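PDB 6XYC: acetyl xylan esterase from Metagenome, which hydrolyses both acetyl and feruloyl esters on complex natural xylans, as a bifunctional esterase of the alpha/beta hydrolase superfamily. Local coordinates for residues F169-M177 and W205-N213; C180-T188 and G195-P203. All coordinates share one frame; numbering follows the deposited sequence. Where two conformers were deposited one is given.

In the fold
From strand 164-168, in the central sheet of an alpha/beta hydrolase, the chain enters a long excursion that returns to the sheet at strand 222-227. Segment 169-177 comes first, followed by 180-188, helix 189-193, segment 195-203, helix 203-208 and segment 205-213. Contact 2 pairs 180-188 with 195-203 and closes a small loop around helix 189-193; contact 1 pairs 169-177 with 205-213 and closes the larger loop that encloses it, so the two nest without crossing. Their centres lie about 11 Å apart, and they touch where V206 CG2 meets P199 O at 3.4 Å. Contact 1 is buried beside helices 122-131 and 236-248, whereas contact 2 lies at the surface.

Contact 1 (F169-M177 and W205-N213); sequences FGPVDMAHM and WVKLISPIN. With AES (4-(2-aminoethyl)benzenesulfonyl fluoride), chain B.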
loop_
_atom_site.group_PDB
_atom_site.type_symbol
_atom_site.label_atom_id
_atom_site.label_comp_id
_atom_site.label_asym_id
_atom_site.label_seq_id
_atom_site.Cartn_x
_atom_site.Cartn_y
_atom_site.Cartn_z
ATOM N N PHE A 169 -1.488 -6.303 7.782
ATOM C CA PHE A 169 -1.881 -7.670 7.412
ATOM C C PHE A 169 -2.044 -7.870 5.900
ATOM O O PHE A 169 -3.067 -8.359 5.419
ATOM C CB PHE A 169 -3.158 -8.120 8.164
ATOM C CG PHE A 169 -4.283 -7.083 8.224
ATOM C CD1 PHE A 169 -4.441 -6.267 9.342
ATOM C CD2 PHE A 169 -5.215 -6.969 7.196
ATOM C CE1 PHE A 169 -5.467 -5.333 9.412
ATOM C CE2 PHE A 169 -6.240 -6.028 7.264
ATOM C CZ PHE A 169 -6.368 -5.215 8.375
ATOM N N GLY A 170 -0.991 -7.548 5.145
ATOM C CA GLY A 170 -1.009 -7.704 3.705
ATOM C C GLY A 170 -0.567 -9.082 3.256
ATOM O O GLY A 170 0.331 -9.697 3.844
ATOM N N PRO A 171 -1.212 -9.614 2.213
ATOM C CA PRO A 171 -0.744 -10.838 1.565
ATOM C C PRO A 171 0.468 -10.524 0.691
ATOM O O PRO A 171 0.344 -9.826 -0.324
ATOM C CB PRO A 171 -1.946 -11.293 0.740
ATOM C CG PRO A 171 -2.630 -10.024 0.367
ATOM C CD PRO A 171 -2.421 -9.072 1.533
ATOM N N VAL A 172 1.629 -11.038 1.073
ATOM C CA VAL A 172 2.874 -10.584 0.458
ATOM C C VAL A 172 3.728 -11.741 -0.050
ATOM O O VAL A 172 4.779 -11.526 -0.665
ATOM C CB VAL A 172 3.688 -9.743 1.458
ATOM C CG1 VAL A 172 2.944 -8.482 1.859
ATOM C CG2 VAL A 172 4.040 -10.576 2.711
ATOM N N ASP A 173 3.286 -12.978 0.204
ATOM C CA ASP A 173 4.066 -14.180 -0.060
ATOM C C ASP A 173 3.092 -15.236 -0.601
ATOM O O ASP A 173 2.715 -16.195 0.071
ATOM C CB ASP A 173 4.786 -14.652 1.211
ATOM C CG ASP A 173 5.673 -15.859 0.985
ATOM O OD1 ASP A 173 6.055 -16.134 -0.169
ATOM O OD2 ASP A 173 5.999 -16.543 1.977
ATOM N N MET A 174 2.658 -15.051 -1.848
ATOM C CA MET A 174 1.598 -15.887 -2.386
ATOM C C MET A 174 2.066 -17.299 -2.712
ATOM O O MET A 174 1.219 -18.174 -2.945
ATOM C CB MET A 174 0.992 -15.232 -3.629
ATOM C CG MET A 174 -0.282 -14.461 -3.341
ATOM S SD MET A 174 -0.101 -13.160 -2.102
ATOM C CE MET A 174 0.760 -11.900 -3.044
ATOM N N ALA A 175 3.379 -17.556 -2.701
ATOM C CA ALA A 175 3.867 -18.930 -2.788
ATOM C C ALA A 175 3.478 -19.740 -1.559
ATOM O O ALA A 175 3.471 -20.974 -1.616
ATOM C CB ALA A 175 5.387 -18.940 -2.959
ATOM N N HIS A 176 3.138 -19.075 -0.457
ATOM C CA HIS A 176 2.902 -19.744 0.815
ATOM C C HIS A 176 1.615 -19.253 1.456
ATOM O O HIS A 176 1.565 -18.977 2.656
ATOM C CB HIS A 176 4.073 -19.524 1.771
ATOM C CG HIS A 176 5.400 -19.896 1.191
ATOM N ND1 HIS A 176 6.468 -19.028 1.160
ATOM C CD2 HIS A 176 5.830 -21.046 0.614
ATOM C CE1 HIS A 176 7.500 -19.623 0.587
ATOM N NE2 HIS A 176 7.140 -20.850 0.250
ATOM N N MET A 177 0.549 -19.158 0.665
ATOM C CA MET A 177 -0.733 -18.668 1.152
ATOM C C MET A 177 -1.629 -19.790 1.656
ATOM O O MET A 177 -2.274 -19.644 2.701
ATOM C CB MET A 177 -1.455 -17.893 0.044
ATOM C CG MET A 177 -2.677 -17.130 0.530
ATOM S SD MET A 177 -2.262 -15.911 1.796
ATOM C CE MET A 177 -1.516 -14.631 0.792
ATOM N N TRP A 205 4.445 -15.882 -12.250
ATOM C CA TRP A 205 3.435 -14.910 -11.845
ATOM C C TRP A 205 3.415 -14.752 -10.331
ATOM O O TRP A 205 3.382 -13.631 -9.810
ATOM C CB TRP A 205 2.060 -15.336 -12.363
ATOM C CG TRP A 205 1.816 -14.944 -13.790
ATOM C CD1 TRP A 205 1.830 -15.765 -14.881
ATOM C CD2 TRP A 205 1.524 -13.630 -14.282
ATOM N NE1 TRP A 205 1.563 -15.044 -16.018
ATOM C CE2 TRP A 205 1.374 -13.731 -15.678
ATOM C CE3 TRP A 205 1.374 -12.377 -13.677
ATOM C CZ2 TRP A 205 1.079 -12.633 -16.479
ATOM C CZ3 TRP A 205 1.086 -11.285 -14.476
ATOM C CH2 TRP A 205 0.940 -11.422 -15.862
ATOM N N VAL A 206 3.454 -15.871 -9.604
ATOM C CA VAL A 206 3.391 -15.805 -8.147
ATOM C C VAL A 206 4.580 -15.031 -7.599
ATOM O O VAL A 206 4.449 -14.257 -6.645
ATOM C CB VAL A 206 3.311 -17.216 -7.541
ATOM C CG1 VAL A 206 3.491 -17.154 -6.023
ATOM C CG2 VAL A 206 1.988 -17.874 -7.890
ATOM N N LYS A 207 5.761 -15.222 -8.193
ATOM C CA LYS A 207 6.929 -14.483 -7.727
ATOM C C LYS A 207 6.754 -12.987 -7.957
ATOM O O LYS A 207 7.115 -12.173 -7.099
ATOM C CB LYS A 207 8.201 -14.971 -8.424
ATOM C CG LYS A 207 9.467 -14.322 -7.869
ATOM C CD LYS A 207 10.726 -14.714 -8.628
ATOM C CE LYS A 207 11.966 -14.220 -7.880
ATOM N NZ LYS A 207 13.209 -14.304 -8.685
ATOM N N LEU A 208 6.192 -12.609 -9.107
ATOM C CA LEU A 208 6.126 -11.208 -9.503
ATOM C C LEU A 208 4.964 -10.449 -8.873
ATOM O O LEU A 208 4.908 -9.224 -9.011
ATOM C CB LEU A 208 6.037 -11.091 -11.023
ATOM C CG LEU A 208 7.268 -11.571 -11.795
ATOM C CD1 LEU A 208 7.076 -11.431 -13.281
ATOM C CD2 LEU A 208 8.513 -10.799 -11.323
ATOM N N ILE A 209 4.030 -11.131 -8.204
ATOM C CA ILE A 209 3.025 -10.442 -7.400
ATOM C C ILE A 209 3.372 -10.449 -5.918
ATOM O O ILE A 209 2.601 -9.922 -5.107
ATOM C CB ILE A 209 1.615 -11.037 -7.600
ATOM C CG1 ILE A 209 1.556 -12.496 -7.144
ATOM C CG2 ILE A 209 1.183 -10.895 -9.058
ATOM C CD1 ILE A 209 0.159 -13.050 -7.049
ATOM N N SER A 210 4.502 -11.043 -5.537
ATOM C CA SER A 210 4.833 -11.223 -4.127
ATOM C C SER A 210 6.019 -10.341 -3.763
ATOM O O SER A 210 7.173 -10.688 -4.070
ATOM C CB SER A 210 5.137 -12.695 -3.831
ATOM O OG SER A 210 4.023 -13.511 -4.144
ATOM N N PRO A 211 5.797 -9.202 -3.097
ATOM C CA PRO A 211 6.913 -8.273 -2.832
ATOM C C PRO A 211 7.973 -8.843 -1.901
ATOM O O PRO A 211 9.086 -8.302 -1.849
ATOM C CB PRO A 211 6.221 -7.049 -2.211
ATOM C CG PRO A 211 4.951 -7.589 -1.612
ATOM C CD PRO A 211 4.535 -8.759 -2.477
ATOM N N ILE A 212 7.669 -9.919 -1.171
ATOM C CA ILE A 212 8.655 -10.549 -0.304
ATOM C C ILE A 212 9.892 -10.948 -1.094
ATOM O O ILE A 212 10.993 -11.045 -0.536
ATOM C CB ILE A 212 8.012 -11.770 0.406
ATOM C CG1 ILE A 212 8.873 -12.227 1.581
ATOM C CG2 ILE A 212 7.785 -12.907 -0.587
ATOM C CD1 ILE A 212 8.165 -13.229 2.482
ATOM N N ASN A 213 9.744 -11.152 -2.401
ATOM C CA ASN A 213 10.851 -11.641 -3.206
ATOM C C ASN A 213 11.883 -10.575 -3.560
ATOM O O ASN A 213 12.959 -10.928 -4.051
ATOM C CB ASN A 213 10.331 -12.244 -4.514
ATOM C CG ASN A 213 9.596 -13.546 -4.308
ATOM O OD1 ASN A 213 8.462 -13.703 -4.754
ATOM N ND2 ASN A 213 10.239 -14.495 -3.633
HETATM C C3 AES B . -8.089 -12.197 0.754
HETATM C C2 AES B . -8.128 -10.979 1.364
HETATM C C1 AES B . -7.204 -10.036 1.034
HETATM S S AES B . -7.346 -8.496 1.819
HETATM O O1S AES B . -7.541 -7.425 0.807
HETATM O O2S AES B . -8.626 -8.435 2.518
HETATM C C6 AES B . -6.234 -10.270 0.114
HETATM C C5 AES B . -6.191 -11.503 -0.505
HETATM C C4 AES B . -7.124 -12.462 -0.185
HETATM C C7 AES B . -7.080 -13.871 -0.865
HETATM C C8 AES B . -5.692 -14.527 -0.652
HETATM N N8 AES B . -5.828 -15.908 -0.972
#
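I212 lies over one face of the D173 carboxylate, with CD1 3.9 Å from D173 CG and CG2 3.7 Å from D173 OD1. OD2 of the same group accepts from H176 ND1 at 2.7 Å, close to the imidazole plane; A175 CB sits over the centre of one face of that ring. The carboxylate thus has a hydrocarbon lid and a ring edge as neighbours, and D173 OD2 takes a further hydrogen bond from N240.

S210 supplies the main polar link. Its OG stands anti to the carbonyl carbon (chi1 -59°), which brings it near both M174 and the preceding helical turn: it accepts from M174 N at 3.1 Å, with an N-H...O angle of 156°, and donates to V206 O at 2.6 Å. With an alanine at this position, M174 N would probably lose its acceptor and V206 O its hydroxyl donor, leaving the weak bond from I212 N to V172 O, 3.3 Å long, as the remaining hydrogen bond between the segments.

Apolar contacts surround these bonds. V206 CG1 packs against M174 CB and A175 CB and also lies 3.3 Å from A175 N. M174 CG lies 4.0 Å from I209 CD1, and the bends at chi2 and chi3 fold CE back toward the I209 carbonyl. The P211 ring packs crosswise against V172.

Facing the ligand, P171 CG touches C6 of the bound sulfonyl inhibitor, so the same loop lines its pocket. Helix 122-131 presents H125 to P171, M174 and P211, and H125 also bonds I209 O. Helix 236-248 contributes Q237, which accepts from V172 N and D173 N, while L241 packs on V172; E190 of helix 189-193 packs against M174 and I209.

Contact 2 (C180-T188 and G195-P203); sequences CVAPNDAST and GKKDPREEP
D185 CB rests over one face of the R200 guanidinium, toward its rim, at 3.6 Å from R200 NH2. This is a contact of a methylene with a flat cation; no hydrogen bond crosses between 180-188 and 195-203.

The hydrogen bonds instead shape each segment from within. D198 holds the guanidinium side-on: R200 NE donates to the syn lone pair of D198 OD1 at 3.1 Å, almost straight at 176° and in the guanidinium plane, while R200 NH2 forms a salt bridge with D198 OD2 at 2.9 Å. D198 OD1 accepts in addition from R200 N, met from above the carboxylate plane, an Asx turn. Two nitrogens and a bend at chi3 therefore fix the rotation of the arginine end and keep its flat face against D185. Across the contact, a type I turn runs from D185 to T188, and T188 OG1 donates to D185 O at 2.9 Å.

Carbonyl-to-carbon contacts form a second class. N184 O sits beside the P199 ring, 3.2 Å from P199 CD, with CB and CG of the same proline close by. P183 O and N184 O both approach R200 CG, the former at 3.3 Å.

Apolar packing completes the interface: P183 CB meets P199 CB at 3.9 Å, and A186 CB lies 3.9 Å from D198 CA.

P199 packs further on E190 and A191 of helix 189-193. T188 and E202 occupy the N-cap positions of helices 189-193 and 203-208. N184, whose ND2 bonds E190, belongs to the inhibitor pocket, and C180 forms a disulfide with C236. The whole is a surface insertion between two parallel strands of an alpha/beta hydrolase sheet, bordering the ligand site.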
loop_
_atom_site.group_PDB
_atom_site.type_symbol
_atom_site.label_atom_id
_atom_site.label_comp_id
_atom_site.label_asym_id
_atom_site.label_seq_id
_atom_site.Cartn_x
_atom_site.Cartn_y
_atom_site.Cartn_z
ATOM N N CYS A 180 -0.348 -21.833 4.627
ATOM C CA CYS A 180 0.920 -21.147 4.838
ATOM C C CYS A 180 2.085 -21.858 4.166
ATOM O O CYS A 180 3.247 -21.578 4.489
ATOM C CB CYS A 180 1.227 -20.976 6.329
ATOM S SG CYS A 180 0.246 -19.711 7.151
ATOM N N VAL A 181 1.828 -22.760 3.215
ATOM C CA VAL A 181 2.946 -23.518 2.665
ATOM C C VAL A 181 2.913 -23.745 1.160
ATOM O O VAL A 181 3.842 -24.340 0.604
ATOM C CB VAL A 181 3.061 -24.890 3.362
ATOM C CG1 VAL A 181 3.243 -24.756 4.862
ATOM C CG2 VAL A 181 1.828 -25.754 3.054
ATOM N N ALA A 182 1.879 -23.276 0.476
ATOM C CA ALA A 182 1.767 -23.556 -0.947
ATOM C C ALA A 182 0.921 -22.471 -1.591
ATOM O O ALA A 182 0.238 -21.715 -0.889
ATOM C CB ALA A 182 1.152 -24.940 -1.194
ATOM N N PRO A 183 0.946 -22.365 -2.921
ATOM C CA PRO A 183 0.073 -21.402 -3.607
ATOM C C PRO A 183 -1.378 -21.868 -3.601
ATOM O O PRO A 183 -1.680 -23.061 -3.494
ATOM C CB PRO A 183 0.636 -21.342 -5.037
ATOM C CG PRO A 183 1.985 -22.080 -4.988
ATOM C CD PRO A 183 1.831 -23.074 -3.863
ATOM N N ASN A 184 -2.286 -20.893 -3.694
ATOM C CA ASN A 184 -3.709 -21.169 -3.765
ATOM C C ASN A 184 -4.089 -21.649 -5.165
ATOM O O ASN A 184 -3.289 -21.617 -6.100
ATOM C CB ASN A 184 -4.518 -19.924 -3.399
ATOM C CG ASN A 184 -4.819 -19.832 -1.918
ATOM O OD1 ASN A 184 -5.156 -20.826 -1.274
ATOM N ND2 ASN A 184 -4.715 -18.629 -1.372
ATOM N N ASP A 185 -5.339 -22.094 -5.307
ATOM C CA ASP A 185 -5.818 -22.608 -6.580
ATOM C C ASP A 185 -6.444 -21.472 -7.396
ATOM O O ASP A 185 -6.401 -20.299 -7.012
ATOM C CB ASP A 185 -6.769 -23.787 -6.354
ATOM C CG ASP A 185 -8.098 -23.386 -5.725
ATOM O OD1 ASP A 185 -8.435 -22.184 -5.699
ATOM O OD2 ASP A 185 -8.821 -24.288 -5.247
ATOM N N ALA A 186 -7.031 -21.812 -8.546
ATOM C CA ALA A 186 -7.514 -20.808 -9.489
ATOM C C ALA A 186 -8.771 -20.097 -9.013
ATOM O O ALA A 186 -9.229 -19.162 -9.680
ATOM C CB ALA A 186 -7.767 -21.463 -10.850
ATOM N N SER A 187 -9.320 -20.502 -7.880
ATOM C CA SER A 187 -10.550 -19.945 -7.340
ATOM C C SER A 187 -10.348 -18.651 -6.569
ATOM O O SER A 187 -11.336 -18.001 -6.213
ATOM C CB SER A 187 -11.173 -20.967 -6.380
ATOM O OG SER A 187 -10.321 -21.163 -5.267
ATOM N N THR A 188 -9.116 -18.266 -6.301
ATOM C CA THR A 188 -8.816 -17.305 -5.256
ATOM C C THR A 188 -8.531 -15.927 -5.831
ATOM O O THR A 188 -8.359 -15.756 -7.042
ATOM C CB THR A 188 -7.620 -17.792 -4.438
ATOM O OG1 THR A 188 -6.483 -17.964 -5.289
ATOM C CG2 THR A 188 -7.944 -19.115 -3.756
ATOM N N GLY A 195 -4.692 -13.061 -14.000
ATOM C CA GLY A 195 -5.398 -13.446 -15.202
ATOM C C GLY A 195 -6.200 -14.723 -15.099
ATOM O O GLY A 195 -6.381 -15.398 -16.113
ATOM N N LYS A 196 -6.682 -15.074 -13.903
ATOM C CA LYS A 196 -7.431 -16.320 -13.663
ATOM C C LYS A 196 -6.641 -17.550 -14.113
ATOM O O LYS A 196 -7.180 -18.460 -14.748
ATOM C CB LYS A 196 -8.808 -16.249 -14.339
ATOM C CG LYS A 196 -9.635 -15.079 -13.829
ATOM C CD LYS A 196 -11.033 -15.080 -14.397
ATOM C CE LYS A 196 -11.278 -13.841 -15.238
ATOM N NZ LYS A 196 -11.275 -12.593 -14.422
ATOM N N LYS A 197 -5.344 -17.551 -13.814
ATOM C CA LYS A 197 -4.500 -18.732 -13.898
ATOM C C LYS A 197 -4.418 -19.394 -12.522
ATOM O O LYS A 197 -4.692 -18.768 -11.499
ATOM C CB LYS A 197 -3.101 -18.355 -14.391
ATOM C CG LYS A 197 -3.070 -17.634 -15.747
ATOM C CD LYS A 197 -1.663 -17.125 -16.067
ATOM C CE LYS A 197 -1.623 -16.292 -17.332
ATOM N NZ LYS A 197 -1.921 -14.866 -17.099
ATOM N N ASP A 198 -4.036 -20.671 -12.508
ATOM C CA ASP A 198 -3.843 -21.410 -11.264
ATOM C C ASP A 198 -2.494 -21.026 -10.669
ATOM O O ASP A 198 -1.452 -21.376 -11.237
ATOM C CB ASP A 198 -3.916 -22.915 -11.516
ATOM C CG ASP A 198 -3.840 -23.736 -10.236
ATOM O OD1 ASP A 198 -3.569 -23.163 -9.159
ATOM O OD2 ASP A 198 -4.053 -24.966 -10.308
ATOM N N PRO A 199 -2.457 -20.312 -9.538
ATOM C CA PRO A 199 -1.149 -19.957 -8.959
ATOM C C PRO A 199 -0.232 -21.156 -8.767
ATOM O O PRO A 199 0.994 -21.013 -8.838
ATOM C CB PRO A 199 -1.523 -19.303 -7.619
ATOM C CG PRO A 199 -2.912 -18.746 -7.851
ATOM C CD PRO A 199 -3.580 -19.793 -8.733
ATOM N N ARG A 200 -0.797 -22.346 -8.533
ATOM C CA ARG A 200 0.017 -23.540 -8.347
ATOM C C ARG A 200 0.752 -23.931 -9.620
ATOM O O ARG A 200 1.713 -24.705 -9.553
ATOM C CB ARG A 200 -0.843 -24.705 -7.871
ATOM C CG ARG A 200 -1.461 -24.504 -6.505
ATOM C CD ARG A 200 -2.494 -25.585 -6.226
ATOM N NE ARG A 200 -3.555 -25.594 -7.229
ATOM C CZ ARG A 200 -4.479 -26.546 -7.337
ATOM N NH1 ARG A 200 -4.478 -27.575 -6.499
ATOM N NH2 ARG A 200 -5.405 -26.466 -8.281
ATOM N N GLU A 201 0.335 -23.409 -10.772
ATOM C CA GLU A 201 0.990 -23.709 -12.038
ATOM C C GLU A 201 1.798 -22.542 -12.578
ATOM O O GLU A 201 2.322 -22.639 -13.694
ATOM C CB GLU A 201 -0.045 -24.118 -13.093
ATOM C CG GLU A 201 -0.845 -25.357 -12.749
ATOM C CD GLU A 201 -2.091 -25.503 -13.601
ATOM O OE1 GLU A 201 -2.198 -24.793 -14.625
ATOM O OE2 GLU A 201 -2.962 -26.323 -13.245
ATOM N N GLU A 202 1.912 -21.441 -11.832
ATOM C CA GLU A 202 2.452 -20.186 -12.359
ATOM C C GLU A 202 3.480 -19.614 -11.393
ATOM O O GLU A 202 3.283 -18.538 -10.811
ATOM C CB GLU A 202 1.324 -19.188 -12.617
ATOM C CG GLU A 202 0.193 -19.736 -13.476
ATOM C CD GLU A 202 0.578 -19.856 -14.934
ATOM O OE1 GLU A 202 1.625 -19.304 -15.320
ATOM O OE2 GLU A 202 -0.168 -20.498 -15.697
ATOM N N PRO A 203 4.617 -20.289 -11.233
ATOM C CA PRO A 203 5.634 -19.784 -10.294
ATOM C C PRO A 203 6.174 -18.414 -10.665
ATOM O O PRO A 203 6.562 -17.645 -9.774
ATOM C CB PRO A 203 6.740 -20.854 -10.336
ATOM C CG PRO A 203 6.199 -22.004 -11.140
ATOM C CD PRO A 203 5.073 -21.469 -11.985
#